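Local coordinates for alpha-1,3-glucanase (Paenibacillus glycanilyticus, PDB 6K0P), which probably hydrolyses alpha-1,3-glucosidic linkages in alpha-1,3-glucan, acting as the catalytic domain of a glycoside hydrolase family 87 enzyme, at residues 340-345 / 371-376; 295-300 / 317-322; 345-350 / 376-381; 429-434 / 476-481; 353-358 / 388-393. The protein carries 1 engineered substitution. All coordinates share one frame; numbering follows the deposited sequence.

Contact 1. Residues 340-345 / 371-376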
# COMPACT_ATOMS: atom_id res chain seq x y z
N SER A 340 19.01 -2.54 -7.53
CA SER A 340 19.89 -2.72 -6.38
C SER A 340 20.22 -1.39 -5.72
O SER A 340 20.19 -0.33 -6.36
CB SER A 340 21.18 -3.42 -6.80
OG SER A 340 20.89 -4.73 -7.28
N TYR A 341 20.53 -1.46 -4.43
CA TYR A 341 21.05 -0.31 -3.68
C TYR A 341 20.08 0.87 -3.67
O TYR A 341 20.49 2.03 -3.61
CB TYR A 341 22.45 0.11 -4.16
CG TYR A 341 23.42 -1.04 -4.13
CD1 TYR A 341 23.86 -1.56 -2.92
CD2 TYR A 341 23.87 -1.63 -5.30
CE1 TYR A 341 24.73 -2.63 -2.88
CE2 TYR A 341 24.74 -2.71 -5.27
CZ TYR A 341 25.16 -3.19 -4.05
OH TYR A 341 26.03 -4.26 -4.01
N ASN A 342 18.78 0.58 -3.71
CA ASN A 342 17.77 1.62 -3.63
C ASN A 342 17.39 1.89 -2.18
O ASN A 342 17.45 1.00 -1.32
CB ASN A 342 16.53 1.24 -4.43
CG ASN A 342 16.82 1.10 -5.90
OD1 ASN A 342 16.99 2.10 -6.61
ND2 ASN A 342 16.91 -0.13 -6.38
N VAL A 343 16.98 3.13 -1.93
CA VAL A 343 16.52 3.58 -0.62
C VAL A 343 15.04 3.89 -0.76
O VAL A 343 14.66 4.89 -1.39
CB VAL A 343 17.32 4.81 -0.17
CG1 VAL A 343 16.73 5.40 1.11
CG2 VAL A 343 18.78 4.41 0.04
N ILE A 344 14.20 3.02 -0.21
CA ILE A 344 12.75 3.22 -0.19
C ILE A 344 12.39 3.48 1.27
O ILE A 344 12.21 2.55 2.05
CB ILE A 344 12.01 1.98 -0.74
CG1 ILE A 344 12.60 1.56 -2.09
CG2 ILE A 344 10.51 2.24 -0.85
CD1 ILE A 344 12.56 2.62 -3.15
N ASP A 345 12.33 4.76 1.65
CA ASP A 345 12.32 5.15 3.06
C ASP A 345 11.17 6.09 3.37
O ASP A 345 10.97 7.09 2.67
CB ASP A 345 13.63 5.86 3.41
CG ASP A 345 13.68 6.29 4.84
OD1 ASP A 345 13.35 5.47 5.72
OD2 ASP A 345 14.06 7.45 5.10
N VAL A 371 20.03 -6.65 -5.01
CA VAL A 371 20.83 -6.68 -3.79
C VAL A 371 20.91 -5.30 -3.15
O VAL A 371 20.83 -4.27 -3.83
CB VAL A 371 22.26 -7.25 -4.00
CG1 VAL A 371 22.22 -8.63 -4.65
CG2 VAL A 371 23.13 -6.28 -4.80
N GLY A 372 21.11 -5.28 -1.84
CA GLY A 372 21.49 -4.06 -1.16
C GLY A 372 20.40 -3.03 -1.01
O GLY A 372 20.70 -1.88 -0.67
N ASN A 373 19.15 -3.41 -1.25
CA ASN A 373 18.04 -2.47 -1.11
C ASN A 373 17.65 -2.33 0.35
O ASN A 373 17.81 -3.25 1.16
CB ASN A 373 16.85 -2.96 -1.92
CG ASN A 373 17.14 -2.99 -3.41
OD1 ASN A 373 17.18 -1.95 -4.06
ND2 ASN A 373 17.35 -4.18 -3.96
N LYS A 374 17.14 -1.15 0.70
CA LYS A 374 16.71 -0.85 2.05
C LYS A 374 15.30 -0.28 1.96
O LYS A 374 15.11 0.83 1.45
CB LYS A 374 17.67 0.13 2.74
CG LYS A 374 19.06 -0.49 2.98
CD LYS A 374 20.00 0.51 3.63
CE LYS A 374 21.39 -0.09 3.82
NZ LYS A 374 21.36 -1.31 4.68
N TYR A 375 14.33 -1.05 2.43
CA TYR A 375 12.92 -0.66 2.48
C TYR A 375 12.65 -0.40 3.96
O TYR A 375 12.51 -1.33 4.75
CB TYR A 375 12.05 -1.82 1.98
CG TYR A 375 11.96 -2.01 0.47
CD1 TYR A 375 13.10 -2.13 -0.33
CD2 TYR A 375 10.73 -2.13 -0.16
CE1 TYR A 375 13.00 -2.33 -1.71
CE2 TYR A 375 10.62 -2.34 -1.53
CZ TYR A 375 11.76 -2.43 -2.30
OH TYR A 375 11.65 -2.63 -3.66
N THR A 376 12.63 0.88 4.35
CA THR A 376 12.66 1.25 5.76
C THR A 376 11.56 2.24 6.09
O THR A 376 11.22 3.10 5.27
CB THR A 376 14.02 1.87 6.15
OG1 THR A 376 14.29 3.00 5.31
CG2 THR A 376 15.15 0.85 5.98
O HOH W 1 20.10 0.74 -0.11

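Contact 2. Residues 295-300 / 317-322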
# COMPACT_ATOMS: atom_id res chain seq x y z
N ASN A 295 20.23 6.94 -9.55
CA ASN A 295 20.49 8.15 -8.77
C ASN A 295 19.33 9.15 -8.80
O ASN A 295 19.54 10.35 -8.60
CB ASN A 295 21.80 8.83 -9.19
CG ASN A 295 23.00 7.92 -9.04
OD1 ASN A 295 23.66 7.56 -10.02
ND2 ASN A 295 23.29 7.54 -7.81
N VAL A 296 18.11 8.68 -9.02
CA VAL A 296 16.93 9.55 -9.08
C VAL A 296 16.30 9.62 -7.70
O VAL A 296 16.24 8.62 -6.98
CB VAL A 296 15.93 9.02 -10.13
CG1 VAL A 296 14.58 9.74 -10.04
CG2 VAL A 296 16.51 9.15 -11.55
N THR A 297 15.84 10.81 -7.32
CA THR A 297 15.17 11.02 -6.04
C THR A 297 13.73 11.45 -6.31
O THR A 297 13.48 12.38 -7.09
CB THR A 297 15.88 12.10 -5.22
OG1 THR A 297 17.19 11.62 -4.89
CG2 THR A 297 15.12 12.39 -3.94
N VAL A 298 12.80 10.76 -5.67
CA VAL A 298 11.37 11.07 -5.72
C VAL A 298 10.96 11.29 -4.27
O VAL A 298 10.99 10.35 -3.47
CB VAL A 298 10.57 9.94 -6.36
CG1 VAL A 298 9.08 10.22 -6.28
CG2 VAL A 298 11.02 9.74 -7.81
N GLN A 299 10.62 12.53 -3.93
CA GLN A 299 10.50 12.90 -2.52
C GLN A 299 9.28 13.76 -2.24
O GLN A 299 9.05 14.75 -2.94
CB GLN A 299 11.76 13.63 -2.04
CG GLN A 299 11.75 13.91 -0.55
CD GLN A 299 13.15 14.16 0.00
OE1 GLN A 299 14.15 13.73 -0.59
NE2 GLN A 299 13.22 14.84 1.14
N ASN A 300 8.53 13.41 -1.20
CA ASN A 300 7.39 14.23 -0.77
C ASN A 300 6.40 14.45 -1.91
O ASN A 300 5.92 15.57 -2.14
CB ASN A 300 7.85 15.55 -0.15
CG ASN A 300 6.71 16.34 0.50
OD1 ASN A 300 5.78 15.76 1.09
ND2 ASN A 300 6.78 17.66 0.40
N TYR A 317 20.29 2.63 -7.06
CA TYR A 317 20.80 3.83 -6.38
C TYR A 317 19.78 4.95 -6.36
O TYR A 317 20.14 6.14 -6.33
CB TYR A 317 22.14 4.31 -6.96
CG TYR A 317 23.22 3.26 -6.97
CD1 TYR A 317 23.95 3.00 -5.82
CD2 TYR A 317 23.50 2.53 -8.11
CE1 TYR A 317 24.95 2.04 -5.82
CE2 TYR A 317 24.49 1.56 -8.12
CZ TYR A 317 25.20 1.33 -6.96
OH TYR A 317 26.19 0.37 -6.97
N ASN A 318 18.50 4.61 -6.39
CA ASN A 318 17.43 5.60 -6.36
C ASN A 318 16.90 5.76 -4.95
O ASN A 318 17.08 4.90 -4.08
CB ASN A 318 16.30 5.21 -7.31
CG ASN A 318 16.81 4.99 -8.72
OD1 ASN A 318 17.23 5.94 -9.38
ND2 ASN A 318 16.81 3.74 -9.17
N THR A 319 16.22 6.89 -4.72
CA THR A 319 15.68 7.22 -3.41
C THR A 319 14.22 7.62 -3.58
O THR A 319 13.92 8.56 -4.32
CB THR A 319 16.46 8.35 -2.75
OG1 THR A 319 17.82 7.93 -2.53
CG2 THR A 319 15.84 8.74 -1.41
N PHE A 320 13.32 6.88 -2.93
CA PHE A 320 11.91 7.24 -2.82
C PHE A 320 11.68 7.50 -1.34
O PHE A 320 11.76 6.58 -0.53
CB PHE A 320 11.03 6.09 -3.31
CG PHE A 320 10.97 5.97 -4.81
CD1 PHE A 320 12.02 5.39 -5.51
CD2 PHE A 320 9.87 6.44 -5.52
CE1 PHE A 320 11.98 5.28 -6.89
CE2 PHE A 320 9.82 6.33 -6.91
CZ PHE A 320 10.88 5.75 -7.59
N LYS A 321 11.40 8.76 -0.99
CA LYS A 321 11.34 9.15 0.41
C LYS A 321 10.17 10.09 0.66
O LYS A 321 9.89 10.97 -0.16
CB LYS A 321 12.66 9.84 0.81
CG LYS A 321 12.77 10.34 2.24
CD LYS A 321 14.09 11.09 2.40
CE LYS A 321 14.33 11.52 3.83
NZ LYS A 321 15.60 12.28 3.96
N ASN A 322 9.48 9.88 1.78
CA ASN A 322 8.43 10.80 2.27
C ASN A 322 7.22 10.88 1.34
O ASN A 322 6.50 11.89 1.35
CB ASN A 322 8.97 12.21 2.56
CG ASN A 322 10.07 12.21 3.60
OD1 ASN A 322 10.21 11.28 4.39
ND2 ASN A 322 10.86 13.27 3.60
O HOH W 2 22.61 8.48 -5.66
O HOH W 3 10.53 15.90 2.26
O HOH W 4 15.80 14.59 3.19
O HOH W 5 4.31 13.52 1.44

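Contact 3. Residues 345-350 / 376-381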
# COMPACT_ATOMS: atom_id res chain seq x y z
N ASP A 345 12.33 4.76 1.65
CA ASP A 345 12.32 5.15 3.06
C ASP A 345 11.17 6.09 3.37
O ASP A 345 10.97 7.09 2.67
CB ASP A 345 13.63 5.86 3.41
CG ASP A 345 13.68 6.29 4.84
OD1 ASP A 345 13.35 5.47 5.72
OD2 ASP A 345 14.06 7.45 5.10
N ASN A 346 10.43 5.79 4.43
CA ASN A 346 9.48 6.73 4.99
C ASN A 346 8.37 7.08 4.01
O ASN A 346 8.04 8.24 3.80
CB ASN A 346 10.15 7.99 5.54
CG ASN A 346 9.38 8.59 6.69
OD1 ASN A 346 9.19 7.93 7.72
ND2 ASN A 346 8.90 9.82 6.52
N ASN A 347 7.78 6.04 3.42
CA ASN A 347 6.66 6.18 2.50
C ASN A 347 5.42 5.54 3.10
O ASN A 347 5.51 4.53 3.82
CB ASN A 347 6.98 5.51 1.17
CG ASN A 347 8.22 6.09 0.51
OD1 ASN A 347 8.19 7.22 0.03
ND2 ASN A 347 9.30 5.33 0.50
N TYR A 348 4.28 6.13 2.80
CA TYR A 348 2.98 5.69 3.29
C TYR A 348 2.13 5.28 2.10
O TYR A 348 1.99 6.06 1.15
CB TYR A 348 2.28 6.83 4.04
CG TYR A 348 0.85 6.53 4.45
CD1 TYR A 348 -0.21 6.77 3.58
CD2 TYR A 348 0.56 6.02 5.71
CE1 TYR A 348 -1.52 6.48 3.94
CE2 TYR A 348 -0.74 5.73 6.08
CZ TYR A 348 -1.77 5.97 5.20
OH TYR A 348 -3.08 5.68 5.56
N ALA A 349 1.57 4.07 2.16
CA ALA A 349 0.67 3.58 1.12
C ALA A 349 -0.64 3.16 1.76
O ALA A 349 -0.65 2.49 2.80
CB ALA A 349 1.26 2.38 0.38
N ARG A 350 -1.75 3.56 1.14
CA ARG A 350 -3.07 3.08 1.55
C ARG A 350 -3.89 2.83 0.29
O ARG A 350 -3.95 3.69 -0.59
CB ARG A 350 -3.79 4.10 2.44
CG ARG A 350 -5.17 3.59 2.90
CD ARG A 350 -5.84 4.58 3.84
NE ARG A 350 -6.35 5.78 3.18
CZ ARG A 350 -6.08 7.03 3.57
NH1 ARG A 350 -5.28 7.27 4.61
NH2 ARG A 350 -6.64 8.05 2.93
N THR A 376 12.63 0.88 4.35
CA THR A 376 12.66 1.25 5.76
C THR A 376 11.56 2.24 6.09
O THR A 376 11.22 3.10 5.27
CB THR A 376 14.02 1.87 6.15
OG1 THR A 376 14.29 3.00 5.31
CG2 THR A 376 15.15 0.85 5.98
N ASN A 377 11.00 2.12 7.29
CA ASN A 377 10.02 3.08 7.79
C ASN A 377 8.85 3.20 6.82
O ASN A 377 8.50 4.28 6.34
CB ASN A 377 10.66 4.45 8.07
CG ASN A 377 11.90 4.34 8.94
OD1 ASN A 377 11.85 3.78 10.04
ND2 ASN A 377 13.02 4.88 8.47
N LEU A 378 8.23 2.06 6.52
CA LEU A 378 7.19 1.99 5.51
C LEU A 378 5.86 1.60 6.15
O LEU A 378 5.81 0.72 7.02
CB LEU A 378 7.54 0.97 4.43
CG LEU A 378 8.83 1.20 3.64
CD1 LEU A 378 8.98 0.13 2.56
CD2 LEU A 378 8.87 2.59 3.02
N THR A 379 4.79 2.24 5.70
CA THR A 379 3.44 1.89 6.12
C THR A 379 2.63 1.51 4.88
O THR A 379 2.68 2.22 3.87
CB THR A 379 2.78 3.07 6.83
OG1 THR A 379 3.46 3.28 8.08
CG2 THR A 379 1.29 2.82 7.07
N ALA A 380 1.91 0.40 4.96
CA ALA A 380 1.04 -0.04 3.88
C ALA A 380 -0.23 -0.61 4.49
O ALA A 380 -0.18 -1.64 5.17
CB ALA A 380 1.74 -1.07 2.99
N THR A 381 -1.36 0.05 4.25
CA THR A 381 -2.62 -0.35 4.87
C THR A 381 -3.71 -0.41 3.81
O THR A 381 -3.57 0.14 2.72
CB THR A 381 -3.05 0.64 5.95
OG1 THR A 381 -3.24 1.93 5.36
CG2 THR A 381 -2.00 0.73 7.05
O HOH W 6 -3.55 3.91 7.42

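Contact 4. Residues 429-434 / 476-481. With ACY (acetic acid), chain L.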
# COMPACT_ATOMS: atom_id res chain seq x y z
N ASP A 429 22.75 -15.77 -1.18
CA ASP A 429 23.57 -16.25 -0.07
C ASP A 429 23.67 -15.28 1.09
O ASP A 429 24.31 -15.62 2.10
CB ASP A 429 24.96 -16.63 -0.57
CG ASP A 429 24.96 -17.94 -1.34
OD1 ASP A 429 23.89 -18.58 -1.43
OD2 ASP A 429 26.03 -18.32 -1.85
N GLN A 430 23.08 -14.10 0.99
CA GLN A 430 23.07 -13.15 2.09
C GLN A 430 21.62 -12.89 2.51
O GLN A 430 20.70 -12.96 1.68
CB GLN A 430 23.78 -11.83 1.71
CG GLN A 430 25.26 -12.06 1.38
CD GLN A 430 26.05 -10.78 1.13
OE1 GLN A 430 25.50 -9.68 1.10
NE2 GLN A 430 27.36 -10.92 0.97
N ASP A 431 21.44 -12.61 3.80
CA ASP A 431 20.10 -12.58 4.39
C ASP A 431 19.18 -11.56 3.73
O ASP A 431 19.57 -10.43 3.40
CB ASP A 431 20.19 -12.22 5.87
CG ASP A 431 20.44 -13.42 6.75
OD1 ASP A 431 20.25 -14.57 6.30
OD2 ASP A 431 20.83 -13.19 7.91
N THR A 432 17.92 -11.98 3.56
CA THR A 432 16.80 -11.08 3.39
C THR A 432 16.20 -10.91 4.77
O THR A 432 15.82 -11.90 5.41
CB THR A 432 15.80 -11.70 2.43
OG1 THR A 432 16.41 -11.87 1.14
CG2 THR A 432 14.54 -10.83 2.30
N VAL A 433 16.16 -9.67 5.26
CA VAL A 433 15.87 -9.39 6.66
C VAL A 433 14.57 -8.61 6.77
O VAL A 433 14.41 -7.58 6.11
CB VAL A 433 17.02 -8.61 7.33
CG1 VAL A 433 16.66 -8.28 8.78
CG2 VAL A 433 18.32 -9.39 7.24
N ILE A 434 13.67 -9.11 7.60
CA ILE A 434 12.50 -8.37 8.05
C ILE A 434 12.76 -8.07 9.53
O ILE A 434 12.86 -8.99 10.34
CB ILE A 434 11.20 -9.16 7.86
CG1 ILE A 434 10.80 -9.23 6.37
CG2 ILE A 434 10.06 -8.53 8.66
CD1 ILE A 434 11.64 -10.15 5.51
N ASN A 476 18.15 -18.16 3.72
CA ASN A 476 18.71 -16.95 4.30
C ASN A 476 17.63 -15.88 4.49
O ASN A 476 17.67 -14.80 3.90
CB ASN A 476 19.90 -16.45 3.47
CG ASN A 476 21.01 -17.48 3.42
OD1 ASN A 476 21.43 -17.97 4.46
ND2 ASN A 476 21.45 -17.84 2.22
N ILE A 477 16.66 -16.22 5.33
CA ILE A 477 15.52 -15.37 5.67
C ILE A 477 15.54 -15.18 7.17
O ILE A 477 15.51 -16.16 7.92
CB ILE A 477 14.19 -16.02 5.26
CG1 ILE A 477 14.20 -16.40 3.77
CG2 ILE A 477 13.01 -15.13 5.64
CD1 ILE A 477 14.30 -15.24 2.83
N LEU A 478 15.60 -13.93 7.62
CA LEU A 478 15.60 -13.59 9.04
C LEU A 478 14.40 -12.70 9.31
O LEU A 478 14.29 -11.61 8.73
CB LEU A 478 16.90 -12.90 9.42
CG LEU A 478 16.97 -12.39 10.86
CD1 LEU A 478 16.78 -13.55 11.81
CD2 LEU A 478 18.30 -11.69 11.14
N ILE A 479 13.49 -13.16 10.18
CA ILE A 479 12.28 -12.42 10.54
C ILE A 479 12.40 -12.13 12.03
O ILE A 479 12.39 -13.05 12.85
CB ILE A 479 11.01 -13.23 10.25
CG1 ILE A 479 10.86 -13.49 8.75
CG2 ILE A 479 9.77 -12.51 10.81
CD1 ILE A 479 9.94 -14.65 8.40
N LYS A 480 12.54 -10.86 12.39
CA LYS A 480 12.78 -10.54 13.79
C LYS A 480 12.04 -9.28 14.21
O LYS A 480 11.84 -8.36 13.40
CB LYS A 480 14.27 -10.45 14.11
CG LYS A 480 15.05 -9.41 13.33
CD LYS A 480 16.51 -9.41 13.78
CE LYS A 480 17.38 -8.51 12.91
NZ LYS A 480 18.81 -8.50 13.39
N ASN A 481 11.64 -9.26 15.48
CA ASN A 481 11.02 -8.09 16.11
C ASN A 481 9.68 -7.73 15.45
O ASN A 481 9.47 -6.62 14.96
CB ASN A 481 11.99 -6.91 16.14
CG ASN A 481 13.30 -7.28 16.82
OD1 ASN A 481 13.29 -7.79 17.93
ND2 ASN A 481 14.42 -7.05 16.14
C ACY L . 24.87 -13.58 -3.20
O ACY L . 24.66 -12.52 -2.50
OXT ACY L . 24.20 -14.60 -3.15
CH3 ACY L . 26.07 -13.44 -4.15
O HOH W 7 18.06 -14.03 1.05
O HOH W 8 22.09 -16.45 6.69

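Contact 5. Residues 353-358 / 388-393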
# COMPACT_ATOMS: atom_id res chain seq x y z
N GLY A 353 -3.54 -1.59 -5.22
CA GLY A 353 -4.34 -2.60 -5.88
C GLY A 353 -3.59 -3.90 -6.12
O GLY A 353 -4.11 -4.84 -6.75
N ASP A 354 -2.35 -3.95 -5.64
CA ASP A 354 -1.51 -5.14 -5.61
C ASP A 354 -0.45 -4.85 -4.54
O ASP A 354 -0.61 -3.89 -3.77
CB ASP A 354 -0.94 -5.44 -7.00
CG ASP A 354 -0.68 -6.92 -7.23
OD1 ASP A 354 0.17 -7.51 -6.52
OD2 ASP A 354 -1.31 -7.50 -8.14
N ASP A 355 0.61 -5.67 -4.48
CA ASP A 355 1.63 -5.52 -3.44
C ASP A 355 1.99 -4.05 -3.26
O ASP A 355 2.38 -3.37 -4.21
CB ASP A 355 2.90 -6.28 -3.86
CG ASP A 355 2.74 -7.79 -3.88
OD1 ASP A 355 1.97 -8.36 -3.08
OD2 ASP A 355 3.45 -8.41 -4.70
N SER A 356 1.88 -3.54 -2.03
CA SER A 356 2.09 -2.10 -1.86
C SER A 356 3.55 -1.73 -2.10
O SER A 356 3.85 -0.82 -2.88
CB SER A 356 1.67 -1.64 -0.47
OG SER A 356 0.28 -1.85 -0.26
N PHE A 357 4.47 -2.44 -1.45
CA PHE A 357 5.91 -2.27 -1.64
C PHE A 357 6.46 -3.65 -1.95
O PHE A 357 6.27 -4.58 -1.16
CB PHE A 357 6.56 -1.71 -0.38
CG PHE A 357 6.08 -0.34 -0.00
CD1 PHE A 357 6.58 0.79 -0.65
CD2 PHE A 357 5.13 -0.18 0.99
CE1 PHE A 357 6.13 2.06 -0.30
CE2 PHE A 357 4.68 1.09 1.33
CZ PHE A 357 5.18 2.21 0.69
N ALA A 358 7.15 -3.78 -3.08
CA ALA A 358 7.58 -5.09 -3.54
C ALA A 358 9.00 -5.02 -4.10
O ALA A 358 9.46 -3.97 -4.57
CB ALA A 358 6.64 -5.65 -4.61
N ALA A 388 0.88 -6.35 1.76
CA ALA A 388 1.44 -5.05 2.11
C ALA A 388 2.90 -4.94 1.68
O ALA A 388 3.33 -3.92 1.13
CB ALA A 388 1.27 -4.80 3.61
N PHE A 389 3.68 -6.00 1.92
CA PHE A 389 5.09 -6.04 1.58
C PHE A 389 5.38 -7.39 0.95
O PHE A 389 4.91 -8.41 1.45
CB PHE A 389 5.96 -5.86 2.85
CG PHE A 389 5.63 -4.61 3.62
CD1 PHE A 389 6.17 -3.39 3.23
CD2 PHE A 389 4.76 -4.65 4.70
CE1 PHE A 389 5.84 -2.23 3.92
CE2 PHE A 389 4.44 -3.50 5.40
CZ PHE A 389 4.99 -2.29 5.00
N ALA A 390 6.14 -7.40 -0.14
CA ALA A 390 6.41 -8.66 -0.83
C ALA A 390 7.84 -8.69 -1.33
O ALA A 390 8.29 -7.74 -1.99
CB ALA A 390 5.43 -8.88 -1.99
N VAL A 391 8.53 -9.78 -1.04
CA VAL A 391 9.90 -9.96 -1.51
C VAL A 391 9.99 -11.30 -2.22
O VAL A 391 9.67 -12.35 -1.64
CB VAL A 391 10.94 -9.82 -0.38
CG1 VAL A 391 10.69 -10.80 0.76
CG2 VAL A 391 12.36 -9.95 -0.92
N TYR A 392 10.38 -11.26 -3.49
CA TYR A 392 10.46 -12.44 -4.35
C TYR A 392 11.93 -12.64 -4.68
O TYR A 392 12.46 -12.01 -5.60
CB TYR A 392 9.61 -12.23 -5.60
CG TYR A 392 8.16 -11.89 -5.33
CD1 TYR A 392 7.21 -12.89 -5.11
CD2 TYR A 392 7.72 -10.56 -5.31
CE1 TYR A 392 5.88 -12.57 -4.87
CE2 TYR A 392 6.39 -10.25 -5.08
CZ TYR A 392 5.48 -11.25 -4.86
OH TYR A 392 4.16 -10.93 -4.62
N GLY A 393 12.59 -13.53 -3.93
CA GLY A 393 14.01 -13.77 -4.12
C GLY A 393 14.85 -12.56 -3.73
O GLY A 393 14.40 -11.61 -3.10
O HOH W 9 2.30 -11.09 -2.37

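Contact 1. Residues 340-345 / 371-376
Asn342 and Asn373 are neighbouring rungs of an asparagine ladder, the inward-facing stack of amides found at turns of parallel beta-helices such as this pectate lyase-like domain. Their side chains run side by side with amide planes only 6° apart, and Asn342 ND2 donates to Asn373 OD1 (3.0 Å) within the carbonyl plane. Asn342 N reaches the same oxygen from above that plane, also at 3.0 Å from Asn373 OD1, so two donors grip one acceptor. The ladder extends both ways: Asn342 OD1 receives Asn318 N, and Asn373 N gives to Asn397 OD1.

Beyond the turn, strands 343-345 and 374-376 pair in parallel, with Ile344 N bonded to Lys374 O at 2.9 Å. On the inward face Ile344 CG1, anti to its carbonyl carbon (chi1 -50°), sits over the Tyr375 ring, 4.0 Å from the centroid. That is a CH-pi contact, and Tyr375 OH is held by Ala358 O. Before the turn, Val371 N donates to Ser340 OG, which is also bonded to Gly338 O. The Tyr341 ring carries Val371 O over the centre of one face, while Val371 CG2 lies 3.8 Å from Tyr341 CZ. At the other end of the contact, Thr376 OG1 donates to Asp345 OD1 at 2.7 Å, meeting it from above the carboxylate plane.

Contact 2. Residues 295-300 / 317-322
Val298 packs against Phe320 on the buried face of two parallel strands, whereas Gln299, Lys321 and Asn322 line a watery face opposite. On the buried side Val298 CB lies 3.7 Å from Phe320 CD2, and Val298 CG2 stands 4.2 Å from the ring centroid, off-centre. The backbones are held tightly, with Thr319 N to Val296 O and Val298 N to Thr319 O both at 2.8 Å. Asn318 closes the start of this pairing. Its CG lies beside its own backbone N (chi1 -56°), and Asn318 OD1 takes Val296 N at 2.9 Å on an in-plane lone pair, with an N-H...O angle of 164°. The other end of that amide, ND2, donates to Met293 O. An alanine at Asn318 would probably leave Val296 N and Met293 O without these partners and weaken the entry into the strand pair.

The outer face is looser. The extended Gln299 and Lys321 chains run alongside each other, with Gln299 CD 4.0 Å from Lys321 CD. A water accepts from both Gln299 NE2 and Asn322 ND2, the latter at 3.0 Å, while Asn322 OD1 is bound by Asn346. Another water spans Asn300 OD1 and Asn322 O. Apolar side chains inside, water-bridged polar ones outside and an asparagine amide at the turn are the pattern of successive coils in a parallel beta-helix.

Contact 3. Residues 345-350 / 376-381
Asp345 and Asn377 lie side by side where the chain turns a corner, and Asn377 ND2 donates to Asp345 OD1 at 2.8 Å. The amide approaches on the syn lone pair, with carboxylate and amide planes 62° apart. Because the hydroxyl of Thr376 also donates to it, this carboxylate oxygen accepts two hydrogen bonds from the neighbouring coil. Asn377 OD1 is satisfied by Asn401, Asn346 ND2 by Asn322 and Asn346 OD1 by Asn16 N, so amides bridge several coils here. The buried Asn347 amide is likewise paired, through Asn323 N and Phe320 O, while Leu378 CD2 packs 3.7 Å from Asn347 ND2.

Four backbone bonds join the two segments. Asn346 N meets Thr376 O at 2.9 Å, and past the corner Thr379 N meets Asn347 O at 3.0 Å. Ala349 N to Thr379 O and Thr381 N to Ala349 O follow.

Tyr348 CG, anti to its backbone N (chi1 173°), sets the ring beside Thr379, whose CG2 packs 3.6 Å from Tyr348 CD2. Arg350 NH1 donates to Tyr348 OH at 2.9 Å, and a water links that hydroxyl to Thr381 OG1. Arg350 also forms salt bridges with Asp138 and Glu171, on strands 137-143 and 165-173 of an antiparallel sheet. Burial of this guanidinium is therefore probably paid for by two carboxylates, making a charged link between the beta-helix and that sheet.

Contact 4. Residues 429-434 / 476-481
Asn476, near the start of strand 475-485, reaches across to Asp429 and Asp431 in the loop before strand 432-435. Its ND2 comes 3.5 Å from Asp429 CA and donates to Gly428 O, and its OD1 accepts from Asn506. The Asp431 side chain crosses it at about a right angle, and a single water donates to both carboxyl and amide oxygens, 2.7 Å from Asp431 OD1 and 2.8 Å from Asn476 OD1. Asp431 OD2 turns instead to a salt bridge with Arg508. Asn476 O takes Thr432 N at 2.9 Å, starting the parallel pairing.

Next, Ile477 bends at chi2 (-64°) to bring CD1 within 3.9 Å of Thr432 CB, on the inward face. Leu478 then engages twice through its backbone, N to Thr432 O at 3.0 Å and O from Ile434 N at 2.8 Å, while its side chain shares the outer face with Val433. Ile479 returns inward beside Ile434, where Ile415 touches both. Lys480 N completes the series by donating to Ile434 O at 2.8 Å, and its extended chain carries CE past Val433 CG1.

Backbone bonds thus join the strands while the inward face supplies aliphatic packing. At the polar turn Arg508 probably balances the Asp431 charge, and the shared water serves two acceptor oxygens that have no direct bond to each other.

Contact 5. Residues 353-358 / 388-393
Phe357 and Phe389 pair in parallel with CA atoms 5.0 Å apart, Ala358 and Ala390 being the next pair, through two bonds: Phe357 N to Ala388 O (3.2 Å) and Ala390 N to Phe357 O (3.0 Å). On one face the two phenyl groups run side by side, pointing the same way. Their planes are 14° apart and the centroids 5.9 Å, so they meet rim to rim, Phe357 CD2 lying 3.6 Å from Phe389 CE1 with neither ring over the other.

The opposite face carries the Ala358 and Ala390 methyls, and a polar pair lies beside Ala390. Asp355 and Tyr392 reach toward each other tip to tip, and Tyr392 OH donates to Asp355 OD2 at 2.6 Å, on its syn side, 15° out of the carboxylate plane. Asp355 CG, anti to its own carbonyl carbon (chi1 -68°), is thereby placed by the methyl of Ala390, whose CB packs 3.4 Å from Asp355 OD2. Asp355 OD1 accepts from Ala387 N, and a water donates to it and to Tyr392 OH. An alanine at Asp355 would probably leave the Tyr392 hydroxyl and Ala387 N without this acceptor, with the phenol freer to move.

Asp354 OD2 is salt-bridged to Arg280. Since Arg280 and Phe420, which touches the Tyr392 ring, both line bound-glycan pockets, this aspartate-tyrosine pair is consistent with the substrate cleft of a pectate lyase-like parallel beta-helix.

In the fold
All five contacts join neighbouring coils of one parallel beta-helix, within catalytic domain D2. Contact 2 comes first in the chain, then contacts 1, 3 and 5, whose segments alternate, and finally contact 4. Contacts 1 and 3 are successive parts of strands 343-350 and 374-383, share Asp345 and Thr376, and have centres about 13 Å apart. Contact 2 borders both, strand 319-326 pairing with strand 343-350. Contact 5 lies on the strands that follow these two, 357-360 and 389-392, about 12 Å from contact 3 between centres. Contact 4 is farthest along the helix, about 24 Å from contact 2 between centres. The coils thus form a continuous scaffold on which contact 5 approaches the glycan pockets.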